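Local coordinates for protein thiol-activated cytolysin (Desulfobulbus propionicus, PDB 6NAL) that probably forms pores in target membranes as a bacterial toxin of the cholesterol-dependent cytolysin family, at residues A[44-48]-A[386-390]; A[181-187]-A[248-254]; A[364-369]-A[451-457]. Residues are numbered along the deposited sequence.

Contact 1. Residues A[44-48]-A[386-390]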
loop_
_atom_site.group_PDB
_atom_site.type_symbol
_atom_site.label_atom_id
_atom_site.label_comp_id
_atom_site.label_asym_id
_atom_site.label_seq_id
_atom_site.Cartn_x
_atom_site.Cartn_y
_atom_site.Cartn_z
ATOM N N THR A 44 7.606 -17.960 -4.663
ATOM C CA THR A 44 7.546 -16.545 -4.331
ATOM C C THR A 44 6.684 -15.799 -5.331
ATOM O O THR A 44 6.743 -16.039 -6.543
ATOM C CB THR A 44 8.938 -15.948 -4.275
ATOM O OG1 THR A 44 9.687 -16.677 -3.304
ATOM C CG2 THR A 44 8.897 -14.522 -3.861
ATOM N N TYR A 45 5.858 -14.912 -4.791
ATOM C CA TYR A 45 4.866 -14.168 -5.548
ATOM C C TYR A 45 5.300 -12.718 -5.600
ATOM O O TYR A 45 5.539 -12.105 -4.548
ATOM C CB TYR A 45 3.505 -14.238 -4.884
ATOM C CG TYR A 45 2.357 -13.564 -5.643
ATOM C CD1 TYR A 45 2.117 -13.825 -6.998
ATOM C CD2 TYR A 45 1.479 -12.736 -4.976
ATOM C CE1 TYR A 45 1.047 -13.266 -7.649
ATOM C CE2 TYR A 45 0.415 -12.153 -5.629
ATOM C CZ TYR A 45 0.218 -12.415 -6.967
ATOM O OH TYR A 45 -0.832 -11.815 -7.590
ATOM N N ILE A 46 5.396 -12.169 -6.806
ATOM C CA ILE A 46 6.034 -10.872 -6.992
ATOM C C ILE A 46 5.013 -9.980 -7.649
ATOM O O ILE A 46 4.578 -10.258 -8.765
ATOM C CB ILE A 46 7.322 -10.978 -7.818
ATOM C CG1 ILE A 46 8.317 -11.869 -7.060
ATOM C CG2 ILE A 46 7.885 -9.617 -8.016
ATOM C CD1 ILE A 46 9.408 -12.442 -7.883
ATOM N N VAL A 47 4.596 -8.935 -6.957
ATOM C CA VAL A 47 3.604 -8.008 -7.479
ATOM C C VAL A 47 4.267 -6.650 -7.692
ATOM O O VAL A 47 4.890 -6.097 -6.771
ATOM C CB VAL A 47 2.403 -7.877 -6.532
ATOM C CG1 VAL A 47 1.400 -6.857 -7.070
ATOM C CG2 VAL A 47 1.728 -9.206 -6.305
HETATM N N MSE A 48 4.073 -6.093 -8.882
HETATM C CA MSE A 48 4.653 -4.819 -9.224
HETATM C C MSE A 48 3.540 -3.850 -9.549
HETATM O O MSE A 48 2.763 -4.052 -10.462
HETATM C CB MSE A 48 5.625 -4.924 -10.385
HETATM C CG MSE A 48 6.186 -3.530 -10.758
HETATM SE SE MSE A 48 7.991 -3.481 -11.468
HETATM C CE MSE A 48 7.679 -2.106 -12.795
ATOM N N GLU A 386 -6.730 -17.145 -2.821
ATOM C CA GLU A 386 -5.615 -16.929 -3.726
ATOM C C GLU A 386 -5.814 -15.652 -4.536
ATOM O O GLU A 386 -6.874 -15.444 -5.152
ATOM C CB GLU A 386 -5.432 -18.132 -4.650
ATOM C CG GLU A 386 -4.738 -19.312 -3.976
ATOM C CD GLU A 386 -4.749 -20.601 -4.813
ATOM O OE1 GLU A 386 -5.008 -20.525 -6.046
ATOM O OE2 GLU A 386 -4.481 -21.691 -4.226
ATOM N N ILE A 387 -4.771 -14.819 -4.570
ATOM C CA ILE A 387 -4.834 -13.506 -5.182
ATOM C C ILE A 387 -4.205 -13.583 -6.552
ATOM O O ILE A 387 -3.177 -14.227 -6.747
ATOM C CB ILE A 387 -4.135 -12.473 -4.289
ATOM C CG1 ILE A 387 -5.130 -11.910 -3.275
ATOM C CG2 ILE A 387 -3.636 -11.298 -5.065
ATOM C CD1 ILE A 387 -5.981 -12.997 -2.619
ATOM N N SER A 388 -4.833 -12.921 -7.507
ATOM C CA SER A 388 -4.351 -12.860 -8.874
ATOM C C SER A 388 -4.615 -11.452 -9.419
ATOM O O SER A 388 -5.561 -10.775 -9.009
ATOM C CB SER A 388 -5.021 -13.984 -9.682
ATOM O OG SER A 388 -4.271 -14.251 -10.832
ATOM N N TYR A 389 -3.731 -10.971 -10.287
ATOM C CA TYR A 389 -3.981 -9.733 -11.027
ATOM C C TYR A 389 -4.070 -10.088 -12.497
ATOM O O TYR A 389 -3.108 -10.597 -13.067
ATOM C CB TYR A 389 -2.915 -8.682 -10.802
ATOM C CG TYR A 389 -2.911 -8.160 -9.385
ATOM C CD1 TYR A 389 -3.602 -7.033 -9.041
ATOM C CD2 TYR A 389 -2.181 -8.801 -8.398
ATOM C CE1 TYR A 389 -3.543 -6.536 -7.739
ATOM C CE2 TYR A 389 -2.124 -8.328 -7.101
ATOM C CZ TYR A 389 -2.806 -7.193 -6.778
ATOM O OH TYR A 389 -2.781 -6.746 -5.475
ATOM N N GLU A 390 -5.222 -9.832 -13.093
ATOM C CA GLU A 390 -5.543 -10.280 -14.440
ATOM C C GLU A 390 -6.109 -9.039 -15.112
ATOM O O GLU A 390 -7.254 -8.659 -14.848
ATOM C CB GLU A 390 -6.546 -11.436 -14.445
ATOM C CG GLU A 390 -6.170 -12.580 -13.496
ATOM C CD GLU A 390 -6.936 -13.893 -13.719
ATOM O OE1 GLU A 390 -6.265 -14.941 -13.664
ATOM O OE2 GLU A 390 -8.185 -13.906 -13.913
#

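Contact 2. Residues A[181-187]-A[248-254]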
loop_
_atom_site.group_PDB
_atom_site.type_symbol
_atom_site.label_atom_id
_atom_site.label_comp_id
_atom_site.label_asym_id
_atom_site.label_seq_id
_atom_site.Cartn_x
_atom_site.Cartn_y
_atom_site.Cartn_z
ATOM N N THR A 181 19.446 2.367 -20.350
ATOM C CA THR A 181 19.205 1.774 -19.038
ATOM C C THR A 181 17.821 1.151 -18.957
ATOM O O THR A 181 17.661 0.070 -18.383
ATOM C CB THR A 181 19.387 2.834 -17.946
ATOM O OG1 THR A 181 20.784 2.982 -17.659
ATOM C CG2 THR A 181 18.702 2.442 -16.686
ATOM N N ARG A 182 16.802 1.828 -19.485
ATOM C CA ARG A 182 15.465 1.241 -19.460
ATOM C C ARG A 182 15.315 0.184 -20.547
ATOM O O ARG A 182 14.548 -0.762 -20.369
ATOM C CB ARG A 182 14.393 2.336 -19.560
ATOM C CG ARG A 182 14.045 2.847 -20.948
ATOM C CD ARG A 182 13.099 4.072 -20.850
ATOM N NE ARG A 182 13.548 5.076 -19.873
ATOM C CZ ARG A 182 12.753 5.750 -19.042
ATOM N NH1 ARG A 182 11.432 5.547 -19.050
ATOM N NH2 ARG A 182 13.286 6.634 -18.202
ATOM N N ALA A 183 16.083 0.290 -21.642
ATOM C CA ALA A 183 16.073 -0.756 -22.668
ATOM C C ALA A 183 16.557 -2.092 -22.105
ATOM O O ALA A 183 16.118 -3.156 -22.554
ATOM C CB ALA A 183 16.936 -0.335 -23.870
ATOM N N GLU A 184 17.505 -2.069 -21.182
ATOM C CA GLU A 184 17.821 -3.246 -20.387
ATOM C C GLU A 184 16.828 -3.187 -19.237
ATOM O O GLU A 184 15.945 -2.345 -19.265
ATOM C CB GLU A 184 19.276 -3.225 -19.986
ATOM C CG GLU A 184 20.140 -3.286 -21.222
ATOM C CD GLU A 184 21.589 -3.552 -20.892
ATOM O OE1 GLU A 184 21.854 -4.446 -20.053
ATOM O OE2 GLU A 184 22.464 -2.857 -21.463
ATOM N N LYS A 185 16.889 -4.036 -18.221
ATOM C CA LYS A 185 15.841 -3.871 -17.215
ATOM C C LYS A 185 16.357 -3.114 -15.967
ATOM O O LYS A 185 15.992 -3.452 -14.846
ATOM C CB LYS A 185 15.218 -5.238 -16.857
ATOM C CG LYS A 185 13.666 -5.039 -16.926
ATOM C CD LYS A 185 12.939 -6.265 -16.383
ATOM C CE LYS A 185 12.940 -6.286 -14.866
ATOM N NZ LYS A 185 12.103 -7.402 -14.350
ATOM N N LYS A 186 17.283 -2.161 -16.151
ATOM C CA LYS A 186 18.071 -1.560 -15.077
ATOM C C LYS A 186 17.373 -0.365 -14.431
ATOM O O LYS A 186 16.650 0.399 -15.074
ATOM C CB LYS A 186 19.426 -1.124 -15.649
ATOM C CG LYS A 186 20.441 -2.247 -15.935
ATOM C CD LYS A 186 21.740 -1.670 -16.503
ATOM C CE LYS A 186 22.625 -2.737 -17.088
ATOM N NZ LYS A 186 23.655 -2.092 -17.948
ATOM N N SER A 187 17.606 -0.225 -13.139
ATOM C CA SER A 187 17.220 0.922 -12.337
ATOM C C SER A 187 18.465 1.614 -11.796
ATOM O O SER A 187 19.572 1.046 -11.806
ATOM C CB SER A 187 16.322 0.485 -11.176
ATOM O OG SER A 187 17.049 -0.324 -10.257
ATOM N N PHE A 248 24.492 3.953 -8.399
ATOM C CA PHE A 248 24.250 2.523 -8.246
ATOM C C PHE A 248 23.258 2.087 -9.319
ATOM O O PHE A 248 22.152 2.623 -9.393
ATOM C CB PHE A 248 23.686 2.190 -6.878
ATOM C CG PHE A 248 24.500 2.672 -5.732
ATOM C CD1 PHE A 248 24.364 3.960 -5.251
ATOM C CD2 PHE A 248 25.401 1.829 -5.108
ATOM C CE1 PHE A 248 25.134 4.393 -4.184
ATOM C CE2 PHE A 248 26.140 2.249 -4.034
ATOM C CZ PHE A 248 26.016 3.537 -3.581
ATOM N N GLU A 249 23.652 1.130 -10.136
ATOM C CA GLU A 249 22.887 0.647 -11.272
ATOM C C GLU A 249 22.750 -0.866 -11.116
ATOM O O GLU A 249 23.719 -1.557 -10.758
ATOM C CB GLU A 249 23.583 0.996 -12.587
ATOM C CG GLU A 249 22.632 1.178 -13.763
ATOM C CD GLU A 249 23.323 1.660 -15.056
ATOM O OE1 GLU A 249 23.647 0.805 -15.920
ATOM O OE2 GLU A 249 23.525 2.891 -15.215
ATOM N N SER A 250 21.544 -1.383 -11.356
ATOM C CA SER A 250 21.264 -2.787 -11.082
ATOM C C SER A 250 20.137 -3.267 -11.970
ATOM O O SER A 250 19.293 -2.479 -12.385
ATOM C CB SER A 250 20.872 -2.981 -9.622
ATOM O OG SER A 250 20.708 -4.342 -9.329
ATOM N N LYS A 251 20.104 -4.570 -12.243
ATOM C CA LYS A 251 18.904 -5.145 -12.842
ATOM C C LYS A 251 17.846 -5.474 -11.796
ATOM O O LYS A 251 16.695 -5.730 -12.166
ATOM C CB LYS A 251 19.285 -6.367 -13.684
ATOM C CG LYS A 251 19.906 -5.953 -15.022
ATOM C CD LYS A 251 20.203 -7.131 -15.891
ATOM C CE LYS A 251 19.646 -6.932 -17.340
ATOM N NZ LYS A 251 20.705 -7.016 -18.404
ATOM N N LEU A 252 18.220 -5.519 -10.512
ATOM C CA LEU A 252 17.244 -5.554 -9.428
ATOM C C LEU A 252 16.129 -4.538 -9.625
ATOM O O LEU A 252 16.286 -3.571 -10.378
ATOM C CB LEU A 252 17.867 -5.249 -8.070
ATOM C CG LEU A 252 19.031 -6.076 -7.534
ATOM C CD1 LEU A 252 19.664 -5.476 -6.255
ATOM C CD2 LEU A 252 18.546 -7.504 -7.300
ATOM N N SER A 253 14.997 -4.748 -8.958
ATOM C CA SER A 253 13.902 -3.795 -8.992
ATOM C C SER A 253 14.276 -2.513 -8.250
ATOM O O SER A 253 15.112 -2.526 -7.335
ATOM C CB SER A 253 12.691 -4.414 -8.331
ATOM O OG SER A 253 12.925 -4.481 -6.930
ATOM N N SER A 254 13.625 -1.406 -8.642
ATOM C CA SER A 254 13.781 -0.144 -7.930
ATOM C C SER A 254 13.643 -0.335 -6.430
ATOM O O SER A 254 14.385 0.248 -5.640
ATOM C CB SER A 254 12.737 0.866 -8.398
ATOM O OG SER A 254 12.572 0.784 -9.775
#

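Contact 3. Residues A[364-369]-A[451-457]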
loop_
_atom_site.group_PDB
_atom_site.type_symbol
_atom_site.label_atom_id
_atom_site.label_comp_id
_atom_site.label_asym_id
_atom_site.label_seq_id
_atom_site.Cartn_x
_atom_site.Cartn_y
_atom_site.Cartn_z
ATOM N N SER A 364 6.598 -14.372 0.154
ATOM C CA SER A 364 7.144 -15.722 0.117
ATOM C C SER A 364 6.027 -16.754 0.310
ATOM O O SER A 364 5.007 -16.493 0.955
ATOM C CB SER A 364 8.242 -15.892 1.172
ATOM O OG SER A 364 7.735 -15.710 2.479
ATOM N N GLY A 365 6.222 -17.919 -0.295
ATOM C CA GLY A 365 5.352 -19.048 -0.077
ATOM C C GLY A 365 5.497 -19.572 1.349
ATOM O O GLY A 365 6.122 -18.971 2.230
ATOM N N GLY A 366 4.849 -20.712 1.575
ATOM C CA GLY A 366 4.800 -21.247 2.921
ATOM C C GLY A 366 4.294 -22.669 2.939
ATOM O O GLY A 366 3.972 -23.254 1.904
ATOM N N GLU A 367 4.220 -23.235 4.135
ATOM C CA GLU A 367 3.697 -24.590 4.266
ATOM C C GLU A 367 2.769 -24.638 5.455
ATOM O O GLU A 367 2.954 -23.905 6.430
ATOM C CB GLU A 367 4.822 -25.618 4.403
ATOM C CG GLU A 367 5.513 -25.868 3.054
ATOM C CD GLU A 367 6.789 -26.716 3.135
ATOM O OE1 GLU A 367 7.168 -27.157 4.256
ATOM O OE2 GLU A 367 7.410 -26.932 2.058
ATOM N N ILE A 368 1.759 -25.507 5.356
ATOM C CA ILE A 368 0.955 -25.940 6.503
ATOM C C ILE A 368 1.184 -27.435 6.714
ATOM O O ILE A 368 0.870 -28.244 5.835
ATOM C CB ILE A 368 -0.541 -25.643 6.312
ATOM C CG1 ILE A 368 -0.800 -24.140 6.209
ATOM C CG2 ILE A 368 -1.368 -26.237 7.479
ATOM C CD1 ILE A 368 -2.098 -23.824 5.561
ATOM N N ARG A 369 1.749 -27.796 7.870
ATOM C CA ARG A 369 1.919 -29.194 8.267
ATOM C C ARG A 369 0.810 -29.575 9.239
ATOM O O ARG A 369 0.609 -28.902 10.253
ATOM C CB ARG A 369 3.284 -29.449 8.925
ATOM C CG ARG A 369 4.500 -29.363 8.012
ATOM C CD ARG A 369 5.580 -30.347 8.434
ATOM N NE ARG A 369 6.910 -29.972 7.941
ATOM C CZ ARG A 369 7.976 -30.768 8.005
ATOM N NH1 ARG A 369 7.869 -31.986 8.535
ATOM N NH2 ARG A 369 9.147 -30.356 7.539
ATOM N N LEU A 451 -0.061 -16.155 5.870
ATOM C CA LEU A 451 0.868 -17.131 5.335
ATOM C C LEU A 451 2.237 -16.851 5.940
ATOM O O LEU A 451 2.822 -15.791 5.707
ATOM C CB LEU A 451 0.923 -17.042 3.816
ATOM C CG LEU A 451 1.789 -18.085 3.132
ATOM C CD1 LEU A 451 1.288 -19.479 3.392
ATOM C CD2 LEU A 451 1.813 -17.777 1.644
ATOM N N VAL A 452 2.737 -17.794 6.720
ATOM C CA VAL A 452 4.067 -17.724 7.316
ATOM C C VAL A 452 4.862 -18.883 6.730
ATOM O O VAL A 452 4.294 -19.760 6.058
ATOM C CB VAL A 452 3.969 -17.788 8.842
ATOM C CG1 VAL A 452 3.038 -16.659 9.372
ATOM C CG2 VAL A 452 3.456 -19.144 9.275
ATOM N N PRO A 453 6.162 -18.943 6.933
ATOM C CA PRO A 453 6.922 -20.004 6.250
ATOM C C PRO A 453 6.556 -21.410 6.689
ATOM O O PRO A 453 6.431 -22.316 5.844
ATOM C CB PRO A 453 8.374 -19.633 6.574
ATOM C CG PRO A 453 8.335 -18.090 6.647
ATOM C CD PRO A 453 7.011 -17.819 7.366
ATOM N N LEU A 454 6.353 -21.630 7.981
ATOM C CA LEU A 454 5.929 -22.947 8.436
ATOM C C LEU A 454 4.901 -22.807 9.538
ATOM O O LEU A 454 5.205 -22.255 10.596
ATOM C CB LEU A 454 7.111 -23.768 8.935
ATOM C CG LEU A 454 6.674 -25.178 9.373
ATOM C CD1 LEU A 454 6.401 -26.077 8.172
ATOM C CD2 LEU A 454 7.722 -25.795 10.267
ATOM N N ARG A 455 3.700 -23.327 9.297
ATOM C CA ARG A 455 2.651 -23.388 10.299
ATOM C C ARG A 455 2.352 -24.858 10.551
ATOM O O ARG A 455 2.112 -25.616 9.603
ATOM C CB ARG A 455 1.402 -22.637 9.839
ATOM C CG ARG A 455 0.367 -22.529 10.937
ATOM C CD ARG A 455 -0.836 -21.743 10.560
ATOM N NE ARG A 455 -0.522 -20.359 10.211
ATOM C CZ ARG A 455 -0.451 -19.375 11.088
ATOM N NH1 ARG A 455 -0.619 -19.636 12.370
ATOM N NH2 ARG A 455 -0.178 -18.145 10.687
ATOM N N THR A 456 2.379 -25.263 11.818
ATOM C CA THR A 456 2.174 -26.653 12.213
ATOM C C THR A 456 0.973 -26.713 13.132
ATOM O O THR A 456 0.893 -25.940 14.085
ATOM C CB THR A 456 3.391 -27.207 12.944
ATOM O OG1 THR A 456 4.540 -27.139 12.103
ATOM C CG2 THR A 456 3.193 -28.647 13.308
ATOM N N VAL A 457 0.032 -27.602 12.855
ATOM C CA VAL A 457 -1.066 -27.842 13.784
ATOM C C VAL A 457 -1.037 -29.308 14.171
ATOM O O VAL A 457 -1.115 -30.185 13.302
ATOM C CB VAL A 457 -2.439 -27.429 13.219
ATOM C CG1 VAL A 457 -2.360 -26.079 12.518
ATOM C CG2 VAL A 457 -3.000 -28.418 12.298
HETATM O O HOH W 1 2.015 -21.254 6.540
#

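Contact 1. Residues A[44-48]-A[386-390]
Strands 44-48 and 386-389 belong to different sheets and face each other through side chains. Their axes come within 9.5 Å at an angle of 40°. No hydrogen bond crosses, and 162 Å² is buried. Ile387 is the first residue of 386-390 to take part. Its CG2 lies 4.2 Å from Tyr45 CE2, an apolar touch, and its backbone O lies 3.5 Å from Tyr45 OH. The CA-to-CB bond of Ser388 points away, yet its CA is 3.9 Å from Tyr45 OH. The CA-to-CB bond of Tyr389 points toward strand 44-48, and its ring meets two residues. Tyr45 OH approaches the edge of this ring, 3.4 Å from Tyr389 CD2. Val47 CG1 packs 3.8 Å from Tyr389 CE2. The Tyr45 hydroxyl is not left without a partner, because it is hydrogen-bonded to Glu38. Glu38 also bonds the backbone N of Tyr389, so it ties the two sheets together beside the aromatic pair. The contact joins the long strand 44-59 to the C-terminal beta-sandwich domain. Strand 44-59 lies between strands 37-41 and 349-372 in a mixed sheet. Strand 378-389 lies between strands 394-408 and 422-432 in a four-stranded antiparallel sheet.

Contact 2. Residues A[181-187]-A[248-254]
Four charged side chains form a salt-bridge network across this surface contact. Glu184 OE1 pairs with Lys251 NZ at 3.3 Å. A longer pair, 3.6 Å, links Glu184 OE1 to Lys186 NZ. Lys186 NZ then reaches Glu249 OE1 at 3.5 Å. Beside the network the backbones pair as an antiparallel sheet. Ser187 and Ser250 are a hydrogen-bonded pair: Ser187 N gives to Ser250 O at 2.9 Å, and Ser250 N to Ser187 O at 3.2 Å. Ser187 OG adds a weak bond to Leu252 O at 3.3 Å. As strand 248-250 ends, Ser250 OG accepts from Leu252 N at 3.0 Å, an ST turn. Ser253 then N-caps helix 254-264 by bonding the backbone N of Glu256. One segment thus passes from helix to strand, and the other from strand to helix. This pattern is consistent with the pore-forming domain of cholesterol-dependent cytolysins. There, helical bundles flanking a central sheet unfold into membrane-spanning hairpins.

Contact 3. Residues A[364-369]-A[451-457]
Arg369, Leu451 and Leu454 have the most surface covered here, 85, 57 and 52 Å². Arg369 works with both backbone and side chain. Its N donates to Arg455 O at 2.8 Å, and its O accepts from Val457 N at 3.0 Å. Its CG packs against Leu454 CD1 at 3.8 Å, on the sheet face that also carries Glu367 and Thr456. Leu454 pairs with Glu367 in parallel register. The peptides around it bond Glu367, with Glu367 N to Pro453 O at 2.9 Å and Arg455 N to Glu367 O at 3.0 Å. Leu451 lies ahead of the strand. Its CD2 touches Ser364 O at 3.5 Å and its CD1 touches Gly366 CA at 4.0 Å. An ideal CB on Gly366 would lie 2.8 Å from Leu451 CD1, too close to fit. One water donates to both Glu367 O and Val452 O, 2.8 Å from each. In the beta-sandwich domain, strand 366-369 runs between strands 412-418 and 454-462. Ile368, Arg455 and Val457 reach strand 422-432 of the facing sheet.

How the contacts relate
Contacts 1 and 3 are partly buried, while contact 2 lies at the surface. Contacts 1 and 3 reach the same mixed sheet, in which strands 44-59 and 349-372 are neighbours, and their centres are about 18 Å apart. They differ in kind: contact 1 packs one sheet against another through side chains, and contact 3 binds parallel strands within a sheet by backbone hydrogen bonds. Contact 2 also pairs backbones, but antiparallel and at the ends of strands, with charges alongside. Its centre is about 22 Å from that of contact 1 and about 33 Å from that of contact 3. In sequence, contact 2 is nested inside contact 1, whereas contacts 1 and 3 cross.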